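Local coordinates for protein potential RNA-dependent RNA polymerase (Human picobirnavirus, PDB 5I62) that catalyses template-directed RNA synthesis from ribonucleoside triphosphates and probably serves both transcription and genome replication of a small double-stranded RNA virus, at residues Leu19-Phe23 and Ala307-Gly311; Asp255-Asp261 and Lys388-Lys393. All blocks are in the same frame, centred on the assembly; numbering follows the deposited sequence.

How the contacts relate
The two contacts occupy opposite sides of the chain's centre, with their own centres 43 Å apart and their nearest atoms about 25 Å apart, so neither touches the other. They share no sheet. Contact 1 packs helix 17-28, near the N-terminus, on strand 306-309 of the mixed sheet that includes 176-189; contact 2 pairs strands 257-261 and 390-392 within the four-stranded antiparallel sheet of the catalytic palm. Along the chain the segments alternate: 19-23, 255-261, 307-311, 388-393. After 257-261 the chain visits the mixed sheet at 306-309, returns to the palm sheet at 355-357 and 360-363, and then adds the edge strand 390-392, so one interleaved path connects both parts of the fold.

Contact 1. Residues Leu19-Phe23 and Ala307-Gly311; sequences LRAYF and AYNWG
Bends along the Arg20 chain, including chi2 at 52°, fold its guanidinium over one face of the Trp310 indole, which is itself swung opposite its backbone N about chi1. The two planes are only 15° apart, and Arg20 CZ stands 3.7 Å from the centroid of the five-membered ring, which identifies a stacked cation-pi pair. It is not a hydrogen bond: Arg20 NH2 and Trp310 NE1, 3.3 Å apart, are both donors. Arg20 is exposed and touches a crystal neighbour, which may influence its position. Farther along the indole, CZ3 of Trp310 meets CG of Leu19 at 3.9 Å. Buried Phe23 packs against the backbone of Asn309 and Trp310, with Asn309 C 3.7 Å above the ring centre, while Tyr22 CD2 lies over the rim of the opposite face. At the ring edge, CE1 of Phe23 reaches Ala307 O at 3.5 Å. No hydrogen bond crosses the contact. It thus packs helix 17-28 onto strand 306-309 and the loop after it, segments 19-23 and 307-309 running at 71°; Phe23 and Tyr22 also touch Val183 on strand 176-189, which pairs with 306-309, and Trp8 of helix 5-11 meets the Trp310 ring.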
ATOM      1  N   LEU A  19      18.818  16.807   4.651  1.00 23.40           N
ATOM      2  CA  LEU A  19      17.516  17.172   5.202  1.00 22.94           C
ATOM      3  C   LEU A  19      17.103  18.558   4.729  1.00 23.82           C
ATOM      4  O   LEU A  19      15.925  18.817   4.454  1.00 19.16           O
ATOM      5  CB  LEU A  19      17.572  17.131   6.728  1.00 20.68           C
ATOM      6  CG  LEU A  19      16.270  17.298   7.509  1.00 24.14           C
ATOM      7  CD1 LEU A  19      15.244  16.215   7.118  1.00 20.05           C
ATOM      8  CD2 LEU A  19      16.555  17.307   9.006  1.00 24.22           C
ATOM      9  N   ARG A  20      18.070  19.467   4.653  1.00 23.59           N
ATOM     10  CA  ARG A  20      17.816  20.818   4.181  1.00 22.54           C
ATOM     11  C   ARG A  20      17.312  20.824   2.740  1.00 19.99           C
ATOM     12  O   ARG A  20      16.323  21.496   2.417  1.00 24.43           O
ATOM     13  CB  ARG A  20      19.104  21.625   4.311  1.00 28.18           C
ATOM     14  CG  ARG A  20      19.013  22.985   3.725  1.00 31.28           C
ATOM     15  CD  ARG A  20      17.837  23.680   4.254  1.00 25.60           C
ATOM     16  NE  ARG A  20      18.188  24.458   5.420  1.00 36.56           N
ATOM     17  CZ  ARG A  20      17.468  25.487   5.832  1.00 41.57           C
ATOM     18  NH1 ARG A  20      16.360  25.805   5.161  1.00 38.38           N
ATOM     19  NH2 ARG A  20      17.841  26.174   6.905  1.00 38.53           N
ATOM     20  N   ALA A  21      17.986  20.084   1.860  1.00 21.00           N
ATOM     21  CA  ALA A  21      17.511  19.948   0.490  1.00 22.25           C
ATOM     22  C   ALA A  21      16.130  19.316   0.451  1.00 23.75           C
ATOM     23  O   ALA A  21      15.270  19.725  -0.340  1.00 20.20           O
ATOM     24  CB  ALA A  21      18.477  19.098  -0.319  1.00 21.25           C
ATOM     25  N   TYR A  22      15.923  18.280   1.268  1.00 20.51           N
ATOM     26  CA  TYR A  22      14.641  17.582   1.283  1.00 20.98           C
ATOM     27  C   TYR A  22      13.495  18.561   1.497  1.00 19.10           C
ATOM     28  O   TYR A  22      12.544  18.603   0.710  1.00 21.69           O
ATOM     29  CB  TYR A  22      14.636  16.501   2.362  1.00 22.26           C
ATOM     30  CG  TYR A  22      13.350  15.701   2.376  1.00 22.20           C
ATOM     31  CD1 TYR A  22      13.198  14.573   1.572  1.00 23.94           C
ATOM     32  CD2 TYR A  22      12.281  16.093   3.171  1.00 20.43           C
ATOM     33  CE1 TYR A  22      12.009  13.851   1.572  1.00 22.17           C
ATOM     34  CE2 TYR A  22      11.090  15.379   3.168  1.00 18.04           C
ATOM     35  CZ  TYR A  22      10.971  14.263   2.377  1.00 18.53           C
ATOM     36  OH  TYR A  22       9.787  13.560   2.395  1.00 21.85           O
ATOM     37  N   PHE A  23      13.568  19.366   2.555  1.00 17.06           N
ATOM     38  CA  PHE A  23      12.444  20.242   2.856  1.00 19.34           C
ATOM     39  C   PHE A  23      12.319  21.393   1.861  1.00 21.15           C
ATOM     40  O   PHE A  23      11.202  21.887   1.632  1.00 16.92           O
ATOM     41  CB  PHE A  23      12.536  20.750   4.289  1.00 18.81           C
ATOM     42  CG  PHE A  23      12.050  19.750   5.302  1.00 20.31           C
ATOM     43  CD1 PHE A  23      10.753  19.247   5.214  1.00 18.07           C
ATOM     44  CD2 PHE A  23      12.871  19.289   6.315  1.00 19.10           C
ATOM     45  CE1 PHE A  23      10.271  18.329   6.139  1.00 16.71           C
ATOM     46  CE2 PHE A  23      12.396  18.359   7.245  1.00 21.17           C
ATOM     47  CZ  PHE A  23      11.090  17.885   7.149  1.00 18.26           C
ATOM     48  N   ALA A 307       6.931  16.599  11.142  1.00 16.44           N
ATOM     49  CA  ALA A 307       7.817  17.648  10.629  1.00 17.39           C
ATOM     50  C   ALA A 307       7.495  17.833   9.147  1.00 14.68           C
ATOM     51  O   ALA A 307       7.819  16.985   8.320  1.00 16.40           O
ATOM     52  CB  ALA A 307       9.281  17.281  10.845  1.00 18.56           C
ATOM     53  N   TYR A 308       6.847  18.941   8.801  1.00 16.53           N
ATOM     54  CA  TYR A 308       6.389  19.145   7.432  1.00 16.87           C
ATOM     55  C   TYR A 308       7.177  20.220   6.691  1.00 18.77           C
ATOM     56  O   TYR A 308       6.979  20.393   5.482  1.00 18.89           O
ATOM     57  CB  TYR A 308       4.890  19.479   7.411  1.00 16.97           C
ATOM     58  CG  TYR A 308       4.514  20.704   8.222  1.00 18.03           C
ATOM     59  CD1 TYR A 308       4.472  21.964   7.633  1.00 21.02           C
ATOM     60  CD2 TYR A 308       4.182  20.596   9.567  1.00 20.07           C
ATOM     61  CE1 TYR A 308       4.127  23.083   8.362  1.00 23.16           C
ATOM     62  CE2 TYR A 308       3.832  21.710  10.314  1.00 19.49           C
ATOM     63  CZ  TYR A 308       3.806  22.951   9.702  1.00 23.35           C
ATOM     64  OH  TYR A 308       3.468  24.066  10.437  1.00 26.31           O
ATOM     65  N   ASN A 309       8.070  20.925   7.378  1.00 16.63           N
ATOM     66  CA  ASN A 309       8.974  21.883   6.757  1.00 17.25           C
ATOM     67  C   ASN A 309      10.170  22.041   7.684  1.00 19.36           C
ATOM     68  O   ASN A 309      10.144  21.595   8.828  1.00 17.40           O
ATOM     69  CB  ASN A 309       8.280  23.226   6.494  1.00 18.63           C
ATOM     70  CG  ASN A 309       9.076  24.133   5.543  1.00 22.06           C
ATOM     71  OD1 ASN A 309      10.089  23.733   4.975  1.00 19.40           O
ATOM     72  ND2 ASN A 309       8.601  25.356   5.370  1.00 23.20           N
ATOM     73  N   TRP A 310      11.235  22.661   7.172  1.00 20.32           N
ATOM     74  CA  TRP A 310      12.390  22.927   8.023  1.00 21.24           C
ATOM     75  C   TRP A 310      11.966  23.798   9.198  1.00 17.92           C
ATOM     76  O   TRP A 310      11.480  24.914   9.009  1.00 23.57           O
ATOM     77  CB  TRP A 310      13.500  23.610   7.228  1.00 21.69           C
ATOM     78  CG  TRP A 310      14.733  23.794   8.026  1.00 22.54           C
ATOM     79  CD1 TRP A 310      15.036  24.843   8.845  1.00 25.61           C
ATOM     80  CD2 TRP A 310      15.835  22.891   8.107  1.00 20.81           C
ATOM     81  NE1 TRP A 310      16.270  24.654   9.426  1.00 23.71           N
ATOM     82  CE2 TRP A 310      16.788  23.468   8.981  1.00 22.85           C
ATOM     83  CE3 TRP A 310      16.122  21.661   7.510  1.00 22.05           C
ATOM     84  CZ2 TRP A 310      17.995  22.850   9.283  1.00 20.13           C
ATOM     85  CZ3 TRP A 310      17.328  21.046   7.806  1.00 23.57           C
ATOM     86  CH2 TRP A 310      18.251  21.643   8.688  1.00 23.91           C
ATOM     87  N   GLY A 311      12.116  23.280  10.412  1.00 18.29           N
ATOM     88  CA  GLY A 311      11.747  24.059  11.575  1.00 17.96           C
ATOM     89  C   GLY A 311      10.263  24.126  11.879  1.00 24.07           C
ATOM     90  O   GLY A 311       9.849  24.939  12.705  1.00 23.71           O
TER

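Contact 2. Residues Asp255-Asp261 and Lys388-Lys393; sequences DVVVCTD and KQYVSK
Val391 meets Val258 across an antiparallel strand pair of the polymerase palm sheet, and Val256 just before the strand; 257-261 leads into what is, by its sequence, probably motif A, beginning at Asp261, and 390-392 forms an edge. The strands run at 172° to each other. Val258 and Val391 form a non-hydrogen-bonded pair, and their CG2 atoms lie side by side 4.0 Å apart. CG1 of Val391 is directed instead at Val256, where it lies 3.5 Å from CB, tighter than usual carbon contact. Ala370 of helix 370-378 also touches Val391. The sheet's other face carries Cys259 and Tyr390, a hydrogen-bonded pair linked by Cys259 N to Tyr390 O at 2.7 Å. Cys259 SG sits at the edge of the Tyr390 ring, in its plane and 4.0 Å from CD2, while the Tyr390 hydroxyl bonds to Asp395. The Gln389 chain bends at chi2 (-54°) and turns its amide against the Asp261 backbone, taking the place of a backbone partner: OE1 accepts a bent bond from Asp261 N at 2.9 Å, and NE2 donates nearly straight (175°) to a lone pair of Asp261 O at 3.0 Å. NE2 also bonds to Asn385 O. Next to the Cys259-Tyr390 pair, one water donates to Cys259 O at 3.1 Å and to Lys388 O at 3.0 Å.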
ATOM      1  N   ASP A 255     -26.807 -14.142  -4.146  1.00 23.83           N
ATOM      2  CA  ASP A 255     -26.124 -13.006  -3.545  1.00 26.49           C
ATOM      3  C   ASP A 255     -25.135 -12.371  -4.506  1.00 24.30           C
ATOM      4  O   ASP A 255     -24.622 -13.014  -5.421  1.00 21.15           O
ATOM      5  CB  ASP A 255     -25.387 -13.406  -2.272  1.00 21.72           C
ATOM      6  CG  ASP A 255     -26.324 -13.719  -1.134  1.00 25.53           C
ATOM      7  OD1 ASP A 255     -27.234 -12.891  -0.868  1.00 27.34           O
ATOM      8  OD2 ASP A 255     -26.149 -14.787  -0.510  1.00 25.67           O
ATOM      9  N   VAL A 256     -24.863 -11.085  -4.271  1.00 22.01           N
ATOM     10  CA  VAL A 256     -23.826 -10.382  -4.996  1.00 21.41           C
ATOM     11  C   VAL A 256     -22.526 -10.506  -4.212  1.00 21.17           C
ATOM     12  O   VAL A 256     -22.508 -10.840  -3.024  1.00 18.43           O
ATOM     13  CB  VAL A 256     -24.172  -8.896  -5.230  1.00 20.94           C
ATOM     14  CG1 VAL A 256     -25.414  -8.760  -6.115  1.00 24.39           C
ATOM     15  CG2 VAL A 256     -24.369  -8.189  -3.899  1.00 17.68           C
ATOM     16  N   VAL A 257     -21.427 -10.227  -4.894  1.00 19.27           N
ATOM     17  CA  VAL A 257     -20.156  -9.918  -4.250  1.00 17.86           C
ATOM     18  C   VAL A 257     -20.038  -8.406  -4.210  1.00 18.28           C
ATOM     19  O   VAL A 257     -20.383  -7.734  -5.186  1.00 18.54           O
ATOM     20  CB  VAL A 257     -18.989 -10.554  -5.021  1.00 20.04           C
ATOM     21  CG1 VAL A 257     -17.652 -10.143  -4.426  1.00 19.53           C
ATOM     22  CG2 VAL A 257     -19.149 -12.057  -5.026  1.00 19.32           C
ATOM     23  N   VAL A 258     -19.592  -7.862  -3.082  1.00 18.09           N
ATOM     24  CA  VAL A 258     -19.415  -6.425  -2.927  1.00 17.90           C
ATOM     25  C   VAL A 258     -17.927  -6.116  -2.848  1.00 16.72           C
ATOM     26  O   VAL A 258     -17.212  -6.676  -2.008  1.00 15.07           O
ATOM     27  CB  VAL A 258     -20.144  -5.887  -1.685  1.00 18.17           C
ATOM     28  CG1 VAL A 258     -19.856  -4.389  -1.517  1.00 17.37           C
ATOM     29  CG2 VAL A 258     -21.637  -6.147  -1.778  1.00 18.57           C
ATOM     30  N   CYS A 259     -17.462  -5.224  -3.710  1.00 19.10           N
ATOM     31  CA  CYS A 259     -16.091  -4.722  -3.674  1.00 17.48           C
ATOM     32  C   CYS A 259     -16.145  -3.319  -3.087  1.00 21.62           C
ATOM     33  O   CYS A 259     -16.706  -2.406  -3.705  1.00 21.62           O
ATOM     34  CB  CYS A 259     -15.472  -4.704  -5.064  1.00 21.93           C
ATOM     35  SG  CYS A 259     -15.643  -6.260  -5.949  1.00 24.43           S
ATOM     36  N   THR A 260     -15.574  -3.151  -1.903  1.00 17.95           N
ATOM     37  CA  THR A 260     -15.751  -1.922  -1.159  1.00 18.96           C
ATOM     38  C   THR A 260     -14.667  -0.923  -1.527  1.00 22.75           C
ATOM     39  O   THR A 260     -13.634  -1.265  -2.102  1.00 22.28           O
ATOM     40  CB  THR A 260     -15.740  -2.195   0.346  1.00 19.96           C
ATOM     41  OG1 THR A 260     -14.615  -3.012   0.667  1.00 17.85           O
ATOM     42  CG2 THR A 260     -17.019  -2.929   0.762  1.00 17.19           C
ATOM     43  N   ASP A 261     -14.896   0.327  -1.148  1.00 22.57           N
ATOM     44  CA  ASP A 261     -13.858   1.321  -1.332  1.00 24.94           C
ATOM     45  C   ASP A 261     -14.006   2.399  -0.264  1.00 26.07           C
ATOM     46  O   ASP A 261     -15.123   2.872  -0.021  1.00 21.87           O
ATOM     47  CB  ASP A 261     -13.974   1.915  -2.727  1.00 27.80           C
ATOM     48  CG  ASP A 261     -12.935   2.980  -2.976  1.00 35.97           C
ATOM     49  OD1 ASP A 261     -11.882   2.718  -3.539  1.00 36.67           O
ATOM     50  OD2 ASP A 261     -13.112   4.100  -2.493  1.00 37.15           O
ATOM     51  N   LYS A 388     -18.646   4.493  -5.603  1.00 29.72           N
ATOM     52  CA  LYS A 388     -17.421   3.792  -5.917  1.00 29.92           C
ATOM     53  C   LYS A 388     -17.422   2.357  -5.424  1.00 27.15           C
ATOM     54  O   LYS A 388     -16.456   1.635  -5.681  1.00 26.23           O
ATOM     55  CB  LYS A 388     -16.246   4.555  -5.332  1.00 32.10           C
ATOM     56  CG  LYS A 388     -16.028   4.281  -3.894  1.00 38.00           C
ATOM     57  CD  LYS A 388     -15.214   5.341  -3.355  1.00 49.43           C
ATOM     58  CE  LYS A 388     -15.988   5.717  -2.304  1.00 44.88           C
ATOM     59  NZ  LYS A 388     -15.224   6.660  -1.346  1.00 52.84           N
ATOM     60  N   GLN A 389     -18.442   1.949  -4.674  1.00 26.93           N
ATOM     61  CA  GLN A 389     -18.592   0.541  -4.381  1.00 23.31           C
ATOM     62  C   GLN A 389     -18.943  -0.165  -5.684  1.00 28.27           C
ATOM     63  O   GLN A 389     -19.496   0.439  -6.606  1.00 31.74           O
ATOM     64  CB  GLN A 389     -19.674   0.323  -3.324  1.00 23.91           C
ATOM     65  CG  GLN A 389     -19.640   1.318  -2.153  1.00 23.79           C
ATOM     66  CD  GLN A 389     -18.293   1.403  -1.450  1.00 25.25           C
ATOM     67  OE1 GLN A 389     -17.761   0.398  -0.972  1.00 24.36           O
ATOM     68  NE2 GLN A 389     -17.754   2.618  -1.345  1.00 26.19           N
ATOM     69  N   TYR A 390     -18.587  -1.439  -5.779  1.00 26.27           N
ATOM     70  CA  TYR A 390     -18.894  -2.220  -6.966  1.00 26.05           C
ATOM     71  C   TYR A 390     -19.541  -3.536  -6.554  1.00 24.61           C
ATOM     72  O   TYR A 390     -19.136  -4.157  -5.570  1.00 20.14           O
ATOM     73  CB  TYR A 390     -17.638  -2.489  -7.822  1.00 26.58           C
ATOM     74  CG  TYR A 390     -17.937  -3.352  -9.033  1.00 28.39           C
ATOM     75  CD1 TYR A 390     -18.535  -2.809 -10.173  1.00 32.77           C
ATOM     76  CD2 TYR A 390     -17.658  -4.712  -9.027  1.00 30.10           C
ATOM     77  CE1 TYR A 390     -18.827  -3.601 -11.280  1.00 33.05           C
ATOM     78  CE2 TYR A 390     -17.938  -5.510 -10.124  1.00 27.41           C
ATOM     79  CZ  TYR A 390     -18.519  -4.954 -11.249  1.00 35.03           C
ATOM     80  OH  TYR A 390     -18.794  -5.759 -12.337  1.00 32.83           O
ATOM     81  N   VAL A 391     -20.550  -3.947  -7.320  1.00 24.13           N
ATOM     82  CA  VAL A 391     -21.409  -5.077  -6.988  1.00 23.36           C
ATOM     83  C   VAL A 391     -21.624  -5.918  -8.242  1.00 24.77           C
ATOM     84  O   VAL A 391     -21.864  -5.378  -9.323  1.00 22.23           O
ATOM     85  CB  VAL A 391     -22.747  -4.568  -6.404  1.00 28.93           C
ATOM     86  CG1 VAL A 391     -23.745  -5.633  -6.367  1.00 30.33           C
ATOM     87  CG2 VAL A 391     -22.554  -4.015  -5.006  1.00 27.92           C
ATOM     88  N   SER A 392     -21.535  -7.237  -8.098  1.00 23.34           N
ATOM     89  CA  SER A 392     -21.804  -8.151  -9.202  1.00 24.99           C
ATOM     90  C   SER A 392     -22.015  -9.547  -8.630  1.00 24.20           C
ATOM     91  O   SER A 392     -21.479  -9.879  -7.572  1.00 21.70           O
ATOM     92  CB  SER A 392     -20.651  -8.137 -10.225  1.00 27.35           C
ATOM     93  OG  SER A 392     -20.730  -9.182 -11.189  1.00 28.35           O
ATOM     94  N   LYS A 393     -22.797 -10.366  -9.339  1.00 22.69           N
ATOM     95  CA  LYS A 393     -22.886 -11.782  -8.985  1.00 23.84           C
ATOM     96  C   LYS A 393     -21.817 -12.638  -9.645  1.00 24.07           C
ATOM     97  O   LYS A 393     -21.566 -13.749  -9.173  1.00 25.73           O
ATOM     98  CB  LYS A 393     -24.258 -12.368  -9.347  1.00 25.75           C
ATOM     99  CG  LYS A 393     -25.417 -11.743  -8.603  1.00 27.38           C
ATOM    100  CD  LYS A 393     -26.722 -12.476  -8.871  1.00 34.31           C
ATOM    101  CE  LYS A 393     -27.886 -11.675  -8.300  1.00 35.94           C
ATOM    102  NZ  LYS A 393     -29.195 -12.357  -8.491  1.00 46.56           N
TER
HETATM  103  O   HOH W   1     -14.828  -0.832  -5.615  1.00 36.79           O